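Local atomic coordinates of putative hydrolase (Chloroflexus aurantiacus J-10-fl, PDB entry 3CMN), a protein that probably hydrolyses peptide bonds in the manner of the zincin-like metallopeptidases, although its natural substrate is not established. Residues Gln25-Leu30 and Glu81-Asn86; Gly132-Arg137 and Gln302-Leu307; Gly140-Ser145 and Trp197-Phe202. All coordinates share one frame; numbering follows the deposited sequence.

How the contacts relate
Contact 1 closes in sequence before the other two open, whereas both segments of contact 3 fall between those of contact 2. Contacts 1 and 2 are neighbours, their centres 12 Å apart: Ala-135 CB packs 3.6 Å from Trp-82 CE3, and Ala-27 CB lies 3.8 Å from Gly-132 N. Contact 3 is centred 16 Å from contact 2 and 21 Å from contact 1. Phe-305 CZ bridges contacts 2 and 3, 3.6 Å from Ser-145 CB and 4.1 Å from Phe-202 CZ. Contact 3 borders the helix carrying the HExxH sequence, where Tyr-142 touches His-188; that sequence probably marks a metal site, although no metal is bound there in this apoenzyme.

Contact 1 (Gln25-Leu30 and Glu81-Asn86); sequences QAALRL and EWLEAN
Leu-83 projects from helix 79-92 against Ala-27 and Leu-28 of helix 20-31, forming the apolar join of a nearly antiparallel helix pair. The axes of the two short segments run at 159° to each other, N to C, and come within 10.4 Å, a spacing in keeping with leucine side chains reaching across between the helices. The two methyl branches of Leu-83 have different work. CD2 meets the CB of Ala-27 at 3.9 Å, while CD1 reaches the helix backbone and stands 3.6 Å from the carbonyl O of Ala-27. The same CD1 also meets CD2 of Leu-28 at 3.8 Å, where the two leucine side chains cross obliquely. With alanine at position 27, little side chain stands between the Leu-83 branches and the opposing backbone.

At the more exposed margin, Leu-28 turns its two methyls toward Glu-84 OE2, CD2 being the nearer at 3.9 Å. The two side chains cross at about a right angle, and a bend at chi2 (-59°) brings OE2 across the methyl ends of the leucine. This is van der Waals contact; the charge of OE2 is met by a salt bridge from Arg-24, one turn before Leu-28 on the same helix, so that a polar link joins the helices beside the apolar one.

Farther out, Leu-83 and Trp-82 both rest on Leu-131 and Ala-135 of helix 120-135, so that helix packs against helix 79-92 as a third partner. Trp-82 also meets the ring of Tyr-157. Asn-86 ND2 donates to Trp-82 O at 2.7 Å, nearly straight at 167°, and lies over one face of the indole, displaced toward its rim.

Contact 2 (Gly132-Arg137 and Gln302-Leu307); sequences GYLAQR and QMVFRL
Leu-134 and Met-303 reach toward each other tip to tip, their helices meeting through side chains with no hydrogen bond between them. Met-303 CE stands 3.9 Å from Leu-134 CD1 and 4.0 Å from Leu-134 CD2, so the terminal methyl faces the fork of the leucine and touches both branches almost equally. Its chain leaves the backbone with CG opposite N (chi1 178°) and then bends at both chi2 and chi3, which turns CE toward the leucine. Val-304 comes in at a slant, CG2 lying 4.1 Å from Leu-134 CD1. One leucine branch therefore meets both partners, whereas CD2 meets Met-303 alone of the two. The nearest CA atoms, those of Leu-134 and Val-304, remain 9.6 Å apart, and the small buried area of 97 Å² agrees with a join made by side chains, with the backbones well apart. Replacing Leu-134 with an alanine would probably leave Met-303 CE and Val-304 CG2 facing a gap, with the methionine methyl freer to turn.

Away from the join, on helix 283-307 itself, Arg-306 grips Gln-302 OE1 side-on through NE and NH2, each at 2.9 Å, while its NH1 pairs with Asp-311. The contact joins the C-terminal turn of helix 120-135 to the last turns of helix 283-307. Leu-134 also packs on Leu-300 of that helix, and Val-304 faces Leu-146 of the short helix 145-148.

Contact 3 (Gly140-Ser145 and Trp197-Phe202); sequences GQYDLS and WVRTYF
A chi1 of -172° sends CG of Phe-202 opposite its backbone N and carries the ring toward Ser-145, while Arg-199, extended from CG to NE, reaches Tyr-142 from the same helix. The phenyl ring meets the loop at its edge: CE2 lies 3.6 Å from Ser-145 O, which is near the ring plane, so the carbonyl oxygen faces the rim and not the pi face.

The loop enters as a type I beta turn from Gly-140 to Asp-143, across whose ends Gly-140 N donates to the side-chain OD1 of Asp-143 at 3.2 Å, from above the carboxylate plane. Tyr-142, in this turn, lies against His-188 and Ala-189 of helix 174-193, the helix with the HExxH sequence of zincin-like peptidases, and its ring meets Phe-192.

Arg-199 NH2 likewise comes to the edge of the Tyr-142 ring, 3.7 Å from OH and 3.9 Å from CE2. The ring and guanidinium planes differ by 14°, yet NH2 is near the ring plane, which excludes a cation-pi stack over the tyrosine. The NH2-OH separation is also long for a hydrogen bond; the guanidinium is held instead by Ser-148 O at NE and by a salt bridge from Glu-193 at NH1. Met-261 of helix 248-279 touches both Ser-145 and Phe-202, while Ser-145 OG is hydrogen-bonded to Asp-301 OD2.

Contact 1 (Gln25-Leu30 and Glu81-Asn86)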
loop_
_atom_site.group_PDB
_atom_site.type_symbol
_atom_site.label_atom_id
_atom_site.label_comp_id
_atom_site.label_asym_id
_atom_site.label_seq_id
_atom_site.Cartn_x
_atom_site.Cartn_y
_atom_site.Cartn_z
ATOM N N GLN A 25 16.696 -9.977 -15.073
ATOM C CA GLN A 25 16.317 -10.499 -16.382
ATOM C C GLN A 25 15.036 -11.299 -16.333
ATOM O O GLN A 25 14.172 -11.159 -17.196
ATOM C CB GLN A 25 17.436 -11.360 -16.942
ATOM C CG GLN A 25 18.484 -10.533 -17.615
ATOM C CD GLN A 25 17.885 -9.625 -18.683
ATOM O OE1 GLN A 25 17.238 -10.095 -19.624
ATOM N NE2 GLN A 25 18.096 -8.319 -18.540
ATOM N N ALA A 26 14.914 -12.137 -15.313
ATOM C CA ALA A 26 13.728 -12.963 -15.125
ATOM C C ALA A 26 12.492 -12.082 -14.940
ATOM O O ALA A 26 11.424 -12.382 -15.474
ATOM C CB ALA A 26 13.915 -13.870 -13.903
ATOM N N ALA A 27 12.640 -11.012 -14.161
ATOM C CA ALA A 27 11.544 -10.085 -13.901
ATOM C C ALA A 27 11.126 -9.370 -15.174
ATOM O O ALA A 27 9.943 -9.298 -15.493
ATOM C CB ALA A 27 11.957 -9.059 -12.842
ATOM N N LEU A 28 12.105 -8.832 -15.889
ATOM C CA LEU A 28 11.844 -8.124 -17.138
ATOM C C LEU A 28 11.091 -8.971 -18.154
ATOM O O LEU A 28 10.181 -8.487 -18.832
ATOM C CB LEU A 28 13.156 -7.641 -17.757
ATOM C CG LEU A 28 13.762 -6.429 -17.046
ATOM C CD1 LEU A 28 15.185 -6.171 -17.565
ATOM C CD2 LEU A 28 12.874 -5.209 -17.309
ATOM N N ARG A 29 11.462 -10.244 -18.239
ATOM C CA ARG A 29 10.835 -11.152 -19.183
ATOM C C ARG A 29 9.460 -11.635 -18.787
ATOM O O ARG A 29 8.569 -11.689 -19.623
ATOM C CB ARG A 29 11.768 -12.328 -19.462
ATOM C CG ARG A 29 13.046 -11.833 -20.081
ATOM C CD ARG A 29 13.647 -12.774 -21.073
ATOM N NE ARG A 29 12.714 -13.278 -22.083
ATOM C CZ ARG A 29 11.946 -12.533 -22.872
ATOM N NH1 ARG A 29 11.959 -11.204 -22.790
ATOM N NH2 ARG A 29 11.179 -13.128 -23.772
ATOM N N LEU A 30 9.265 -11.961 -17.519
ATOM C CA LEU A 30 7.961 -12.421 -17.080
ATOM C C LEU A 30 6.955 -11.262 -17.051
ATOM O O LEU A 30 5.747 -11.473 -17.172
ATOM C CB LEU A 30 8.080 -13.073 -15.700
ATOM C CG LEU A 30 7.104 -14.220 -15.406
ATOM C CD1 LEU A 30 7.650 -15.081 -14.286
ATOM C CD2 LEU A 30 5.736 -13.664 -15.037
ATOM N N GLU A 81 9.325 0.279 -16.609
ATOM C CA GLU A 81 9.707 1.399 -15.762
ATOM C C GLU A 81 9.396 1.092 -14.305
ATOM O O GLU A 81 10.153 1.467 -13.413
ATOM C CB GLU A 81 8.999 2.675 -16.207
ATOM C CG GLU A 81 9.383 3.105 -17.613
ATOM C CD GLU A 81 8.568 4.279 -18.101
ATOM O OE1 GLU A 81 7.323 4.239 -17.952
ATOM O OE2 GLU A 81 9.166 5.236 -18.640
ATOM N N TRP A 82 8.294 0.399 -14.054
ATOM C CA TRP A 82 7.974 0.065 -12.681
ATOM C C TRP A 82 9.104 -0.789 -12.098
ATOM O O TRP A 82 9.532 -0.576 -10.962
ATOM C CB TRP A 82 6.644 -0.693 -12.588
ATOM C CG TRP A 82 6.295 -1.047 -11.178
ATOM C CD1 TRP A 82 5.763 -0.219 -10.231
ATOM C CD2 TRP A 82 6.535 -2.302 -10.528
ATOM N NE1 TRP A 82 5.661 -0.882 -9.032
ATOM C CE2 TRP A 82 6.128 -2.160 -9.182
ATOM C CE3 TRP A 82 7.056 -3.533 -10.950
ATOM C CZ2 TRP A 82 6.225 -3.205 -8.250
ATOM C CZ3 TRP A 82 7.154 -4.575 -10.028
ATOM C CH2 TRP A 82 6.739 -4.400 -8.688
ATOM N N LEU A 83 9.589 -1.742 -12.892
ATOM C CA LEU A 83 10.667 -2.641 -12.488
ATOM C C LEU A 83 12.012 -1.946 -12.274
ATOM O O LEU A 83 12.658 -2.150 -11.254
ATOM C CB LEU A 83 10.852 -3.756 -13.528
ATOM C CG LEU A 83 9.883 -4.938 -13.510
ATOM C CD1 LEU A 83 10.158 -5.807 -14.737
ATOM C CD2 LEU A 83 10.060 -5.751 -12.220
ATOM N N GLU A 84 12.431 -1.144 -13.248
ATOM C CA GLU A 84 13.698 -0.418 -13.164
ATOM C C GLU A 84 13.751 0.475 -11.932
ATOM O O GLU A 84 14.814 0.676 -11.333
ATOM C CB GLU A 84 13.905 0.462 -14.404
ATOM C CG GLU A 84 14.042 -0.286 -15.736
ATOM C CD GLU A 84 15.218 -1.270 -15.753
ATOM O OE1 GLU A 84 16.112 -1.143 -14.883
ATOM O OE2 GLU A 84 15.257 -2.160 -16.643
ATOM N N ALA A 85 12.595 1.005 -11.552
ATOM C CA ALA A 85 12.498 1.907 -10.415
ATOM C C ALA A 85 12.356 1.233 -9.055
ATOM O O ALA A 85 12.610 1.854 -8.031
ATOM C CB ALA A 85 11.326 2.858 -10.625
ATOM N N ASN A 86 11.969 -0.038 -9.052
ATOM C CA ASN A 86 11.722 -0.775 -7.815
ATOM C C ASN A 86 12.625 -1.965 -7.523
ATOM O O ASN A 86 12.610 -2.487 -6.412
ATOM C CB ASN A 86 10.274 -1.296 -7.817
ATOM C CG ASN A 86 9.259 -0.210 -7.557
ATOM O OD1 ASN A 86 9.048 0.187 -6.410
ATOM N ND2 ASN A 86 8.628 0.288 -8.619
#

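Contact 2 (Gly132-Arg137 and Gln302-Leu307)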
loop_
_atom_site.group_PDB
_atom_site.type_symbol
_atom_site.label_atom_id
_atom_site.label_comp_id
_atom_site.label_asym_id
_atom_site.label_seq_id
_atom_site.Cartn_x
_atom_site.Cartn_y
_atom_site.Cartn_z
ATOM N N GLY A 132 8.491 -10.201 -11.625
ATOM C CA GLY A 132 7.974 -9.934 -12.956
ATOM C C GLY A 132 6.472 -10.132 -12.938
ATOM O O GLY A 132 5.716 -9.442 -13.631
ATOM N N TYR A 133 6.032 -11.083 -12.123
ATOM C CA TYR A 133 4.618 -11.349 -11.997
ATOM C C TYR A 133 3.939 -10.149 -11.339
ATOM O O TYR A 133 2.870 -9.723 -11.765
ATOM C CB TYR A 133 4.385 -12.594 -11.148
ATOM C CG TYR A 133 2.926 -12.888 -10.963
ATOM C CD1 TYR A 133 2.157 -13.379 -12.017
ATOM C CD2 TYR A 133 2.293 -12.616 -9.753
ATOM C CE1 TYR A 133 0.789 -13.586 -11.873
ATOM C CE2 TYR A 133 0.929 -12.816 -9.596
ATOM C CZ TYR A 133 0.180 -13.301 -10.660
ATOM O OH TYR A 133 -1.180 -13.487 -10.527
ATOM N N LEU A 134 4.562 -9.621 -10.286
ATOM C CA LEU A 134 4.035 -8.461 -9.577
ATOM C C LEU A 134 3.907 -7.279 -10.534
ATOM O O LEU A 134 2.946 -6.524 -10.455
ATOM C CB LEU A 134 4.949 -8.087 -8.407
ATOM C CG LEU A 134 4.863 -8.978 -7.162
ATOM C CD1 LEU A 134 5.910 -8.533 -6.156
ATOM C CD2 LEU A 134 3.450 -8.917 -6.546
ATOM N N ALA A 135 4.866 -7.151 -11.451
ATOM C CA ALA A 135 4.866 -6.064 -12.426
ATOM C C ALA A 135 3.628 -6.004 -13.334
ATOM O O ALA A 135 3.297 -4.942 -13.868
ATOM C CB ALA A 135 6.133 -6.116 -13.278
ATOM N N GLN A 136 2.935 -7.120 -13.514
ATOM C CA GLN A 136 1.747 -7.098 -14.360
ATOM C C GLN A 136 0.470 -6.978 -13.565
ATOM O O GLN A 136 -0.626 -7.067 -14.109
ATOM C CB GLN A 136 1.665 -8.344 -15.235
ATOM C CG GLN A 136 2.389 -9.546 -14.736
ATOM C CD GLN A 136 2.174 -10.738 -15.640
ATOM O OE1 GLN A 136 1.073 -11.297 -15.696
ATOM N NE2 GLN A 136 3.218 -11.130 -16.368
ATOM N N ARG A 137 0.616 -6.751 -12.268
ATOM C CA ARG A 137 -0.541 -6.641 -11.415
ATOM C C ARG A 137 -0.566 -5.358 -10.592
ATOM O O ARG A 137 -1.635 -4.841 -10.274
ATOM C CB ARG A 137 -0.606 -7.881 -10.531
ATOM C CG ARG A 137 -0.617 -9.170 -11.358
ATOM C CD ARG A 137 -1.278 -10.270 -10.590
ATOM N NE ARG A 137 -2.409 -9.713 -9.856
ATOM C CZ ARG A 137 -3.113 -10.365 -8.934
ATOM N NH1 ARG A 137 -2.815 -11.626 -8.614
ATOM N NH2 ARG A 137 -4.110 -9.742 -8.316
ATOM N N GLN A 302 1.124 -9.757 1.188
ATOM C CA GLN A 302 1.538 -10.705 2.199
ATOM C C GLN A 302 2.684 -11.573 1.662
ATOM O O GLN A 302 3.675 -11.827 2.361
ATOM C CB GLN A 302 0.356 -11.580 2.562
ATOM C CG GLN A 302 0.664 -12.583 3.626
ATOM C CD GLN A 302 -0.539 -13.421 3.938
ATOM O OE1 GLN A 302 -0.482 -14.644 3.876
ATOM N NE2 GLN A 302 -1.646 -12.769 4.265
ATOM N N MET A 303 2.521 -12.026 0.416
ATOM C CA MET A 303 3.508 -12.847 -0.281
ATOM C C MET A 303 4.880 -12.187 -0.218
ATOM O O MET A 303 5.888 -12.860 0.014
ATOM C CB MET A 303 3.085 -13.035 -1.752
ATOM C CG MET A 303 4.045 -13.843 -2.657
ATOM S SD MET A 303 5.599 -13.056 -3.201
ATOM C CE MET A 303 5.026 -11.952 -4.470
ATOM N N VAL A 304 4.920 -10.873 -0.428
ATOM C CA VAL A 304 6.182 -10.142 -0.391
ATOM C C VAL A 304 6.809 -10.182 1.006
ATOM O O VAL A 304 8.028 -10.216 1.135
ATOM C CB VAL A 304 6.004 -8.664 -0.827
ATOM C CG1 VAL A 304 7.357 -8.006 -0.988
ATOM C CG2 VAL A 304 5.238 -8.589 -2.129
ATOM N N PHE A 305 5.985 -10.170 2.052
ATOM C CA PHE A 305 6.519 -10.235 3.411
ATOM C C PHE A 305 7.188 -11.587 3.652
ATOM O O PHE A 305 8.326 -11.654 4.113
ATOM C CB PHE A 305 5.419 -10.021 4.463
ATOM C CG PHE A 305 5.051 -8.574 4.685
ATOM C CD1 PHE A 305 4.056 -7.965 3.927
ATOM C CD2 PHE A 305 5.707 -7.816 5.657
ATOM C CE1 PHE A 305 3.717 -6.619 4.133
ATOM C CE2 PHE A 305 5.376 -6.473 5.869
ATOM C CZ PHE A 305 4.381 -5.878 5.105
ATOM N N ARG A 306 6.476 -12.662 3.332
ATOM C CA ARG A 306 6.980 -14.020 3.528
ATOM C C ARG A 306 8.215 -14.326 2.699
ATOM O O ARG A 306 9.098 -15.057 3.134
ATOM C CB ARG A 306 5.895 -15.021 3.183
ATOM C CG ARG A 306 4.644 -14.863 4.010
ATOM C CD ARG A 306 3.505 -15.498 3.275
ATOM N NE ARG A 306 2.278 -15.530 4.051
ATOM C CZ ARG A 306 2.139 -16.174 5.206
ATOM N NH1 ARG A 306 3.157 -16.838 5.735
ATOM N NH2 ARG A 306 0.962 -16.184 5.819
ATOM N N LEU A 307 8.257 -13.775 1.490
ATOM C CA LEU A 307 9.382 -13.960 0.589
ATOM C C LEU A 307 10.655 -13.417 1.242
ATOM O O LEU A 307 11.713 -14.053 1.204
ATOM C CB LEU A 307 9.104 -13.215 -0.717
ATOM C CG LEU A 307 10.169 -13.253 -1.816
ATOM C CD1 LEU A 307 10.461 -14.697 -2.222
ATOM C CD2 LEU A 307 9.682 -12.443 -3.002
#

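Contact 3 (Gly140-Ser145 and Trp197-Phe202)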
loop_
_atom_site.group_PDB
_atom_site.type_symbol
_atom_site.label_atom_id
_atom_site.label_comp_id
_atom_site.label_asym_id
_atom_site.label_seq_id
_atom_site.Cartn_x
_atom_site.Cartn_y
_atom_site.Cartn_z
ATOM N N GLY A 140 -0.167 0.941 -8.601
ATOM C CA GLY A 140 0.466 2.188 -8.202
ATOM C C GLY A 140 1.428 2.140 -7.025
ATOM O O GLY A 140 1.788 1.077 -6.528
ATOM N N GLN A 141 1.825 3.325 -6.575
ATOM C CA GLN A 141 2.771 3.507 -5.484
ATOM C C GLN A 141 2.670 2.685 -4.200
ATOM O O GLN A 141 3.672 2.138 -3.736
ATOM C CB GLN A 141 2.807 4.982 -5.087
ATOM C CG GLN A 141 3.585 5.861 -6.037
ATOM C CD GLN A 141 4.782 6.524 -5.374
ATOM O OE1 GLN A 141 5.576 7.180 -6.031
ATOM N NE2 GLN A 141 4.911 6.353 -4.067
ATOM N N TYR A 142 1.486 2.601 -3.615
ATOM C CA TYR A 142 1.345 1.898 -2.342
ATOM C C TYR A 142 0.663 0.541 -2.349
ATOM O O TYR A 142 -0.087 0.219 -1.436
ATOM C CB TYR A 142 0.642 2.826 -1.340
ATOM C CG TYR A 142 1.404 4.120 -1.106
ATOM C CD1 TYR A 142 1.254 5.214 -1.962
ATOM C CD2 TYR A 142 2.342 4.216 -0.076
ATOM C CE1 TYR A 142 2.031 6.367 -1.804
ATOM C CE2 TYR A 142 3.120 5.356 0.093
ATOM C CZ TYR A 142 2.966 6.424 -0.771
ATOM O OH TYR A 142 3.778 7.524 -0.612
ATOM N N ASP A 143 0.926 -0.268 -3.364
ATOM C CA ASP A 143 0.296 -1.580 -3.430
ATOM C C ASP A 143 1.044 -2.590 -2.589
ATOM O O ASP A 143 0.462 -3.550 -2.075
ATOM C CB ASP A 143 0.225 -2.063 -4.877
ATOM C CG ASP A 143 -0.811 -1.308 -5.690
ATOM O OD1 ASP A 143 -0.981 -1.647 -6.873
ATOM O OD2 ASP A 143 -1.462 -0.386 -5.147
ATOM N N LEU A 144 2.342 -2.358 -2.442
ATOM C CA LEU A 144 3.193 -3.249 -1.673
ATOM C C LEU A 144 3.744 -2.514 -0.450
ATOM O O LEU A 144 4.559 -1.609 -0.568
ATOM C CB LEU A 144 4.324 -3.749 -2.568
ATOM C CG LEU A 144 3.859 -4.334 -3.911
ATOM C CD1 LEU A 144 5.068 -4.696 -4.751
ATOM C CD2 LEU A 144 2.977 -5.559 -3.672
ATOM N N SER A 145 3.274 -2.911 0.727
ATOM C CA SER A 145 3.687 -2.293 1.983
ATOM C C SER A 145 5.196 -2.165 2.152
ATOM O O SER A 145 5.693 -1.086 2.480
ATOM C CB SER A 145 3.112 -3.075 3.167
ATOM O OG SER A 145 1.700 -3.097 3.113
ATOM N N TRP A 197 6.165 9.527 12.393
ATOM C CA TRP A 197 6.509 8.297 13.100
ATOM C C TRP A 197 6.168 6.989 12.375
ATOM O O TRP A 197 6.757 5.946 12.662
ATOM C CB TRP A 197 5.845 8.259 14.474
ATOM C CG TRP A 197 4.345 8.286 14.443
ATOM C CD1 TRP A 197 3.547 9.380 14.615
ATOM C CD2 TRP A 197 3.456 7.159 14.319
ATOM N NE1 TRP A 197 2.224 9.005 14.623
ATOM C CE2 TRP A 197 2.139 7.650 14.444
ATOM C CE3 TRP A 197 3.647 5.785 14.116
ATOM C CZ2 TRP A 197 1.018 6.820 14.377
ATOM C CZ3 TRP A 197 2.538 4.963 14.049
ATOM C CH2 TRP A 197 1.234 5.483 14.181
ATOM N N VAL A 198 5.235 7.031 11.436
ATOM C CA VAL A 198 4.829 5.799 10.782
ATOM C C VAL A 198 5.950 4.986 10.135
ATOM O O VAL A 198 6.064 3.794 10.397
ATOM C CB VAL A 198 3.682 6.054 9.772
ATOM C CG1 VAL A 198 3.196 4.721 9.179
ATOM C CG2 VAL A 198 2.513 6.730 10.488
ATOM N N ARG A 199 6.775 5.611 9.302
ATOM C CA ARG A 199 7.869 4.883 8.665
ATOM C C ARG A 199 8.971 4.521 9.661
ATOM O O ARG A 199 9.591 3.468 9.548
ATOM C CB ARG A 199 8.433 5.685 7.483
ATOM C CG ARG A 199 7.680 5.405 6.179
ATOM C CD ARG A 199 8.017 6.387 5.059
ATOM N NE ARG A 199 7.287 6.063 3.835
ATOM C CZ ARG A 199 7.098 6.907 2.824
ATOM N NH1 ARG A 199 7.585 8.137 2.881
ATOM N NH2 ARG A 199 6.401 6.523 1.761
ATOM N N THR A 200 9.201 5.386 10.645
ATOM C CA THR A 200 10.206 5.121 11.664
ATOM C C THR A 200 9.766 3.867 12.408
ATOM O O THR A 200 10.545 2.926 12.589
ATOM C CB THR A 200 10.302 6.281 12.671
ATOM O OG1 THR A 200 10.606 7.492 11.972
ATOM C CG2 THR A 200 11.399 6.005 13.718
ATOM N N TYR A 201 8.503 3.865 12.826
ATOM C CA TYR A 201 7.916 2.749 13.548
ATOM C C TYR A 201 7.868 1.492 12.689
ATOM O O TYR A 201 8.039 0.376 13.195
ATOM C CB TYR A 201 6.506 3.114 14.005
ATOM C CG TYR A 201 5.761 1.979 14.670
ATOM C CD1 TYR A 201 6.254 1.374 15.832
ATOM C CD2 TYR A 201 4.559 1.511 14.143
ATOM C CE1 TYR A 201 5.563 0.333 16.449
ATOM C CE2 TYR A 201 3.863 0.474 14.751
ATOM C CZ TYR A 201 4.367 -0.114 15.906
ATOM O OH TYR A 201 3.653 -1.138 16.501
ATOM N N PHE A 202 7.638 1.662 11.392
ATOM C CA PHE A 202 7.583 0.512 10.498
ATOM C C PHE A 202 9.003 -0.029 10.338
ATOM O O PHE A 202 9.225 -1.240 10.347
ATOM C CB PHE A 202 6.980 0.905 9.138
ATOM C CG PHE A 202 6.704 -0.271 8.229
ATOM C CD1 PHE A 202 6.267 -1.496 8.750
ATOM C CD2 PHE A 202 6.871 -0.157 6.854
ATOM C CE1 PHE A 202 6.003 -2.585 7.908
ATOM C CE2 PHE A 202 6.607 -1.246 5.996
ATOM C CZ PHE A 202 6.176 -2.455 6.527
#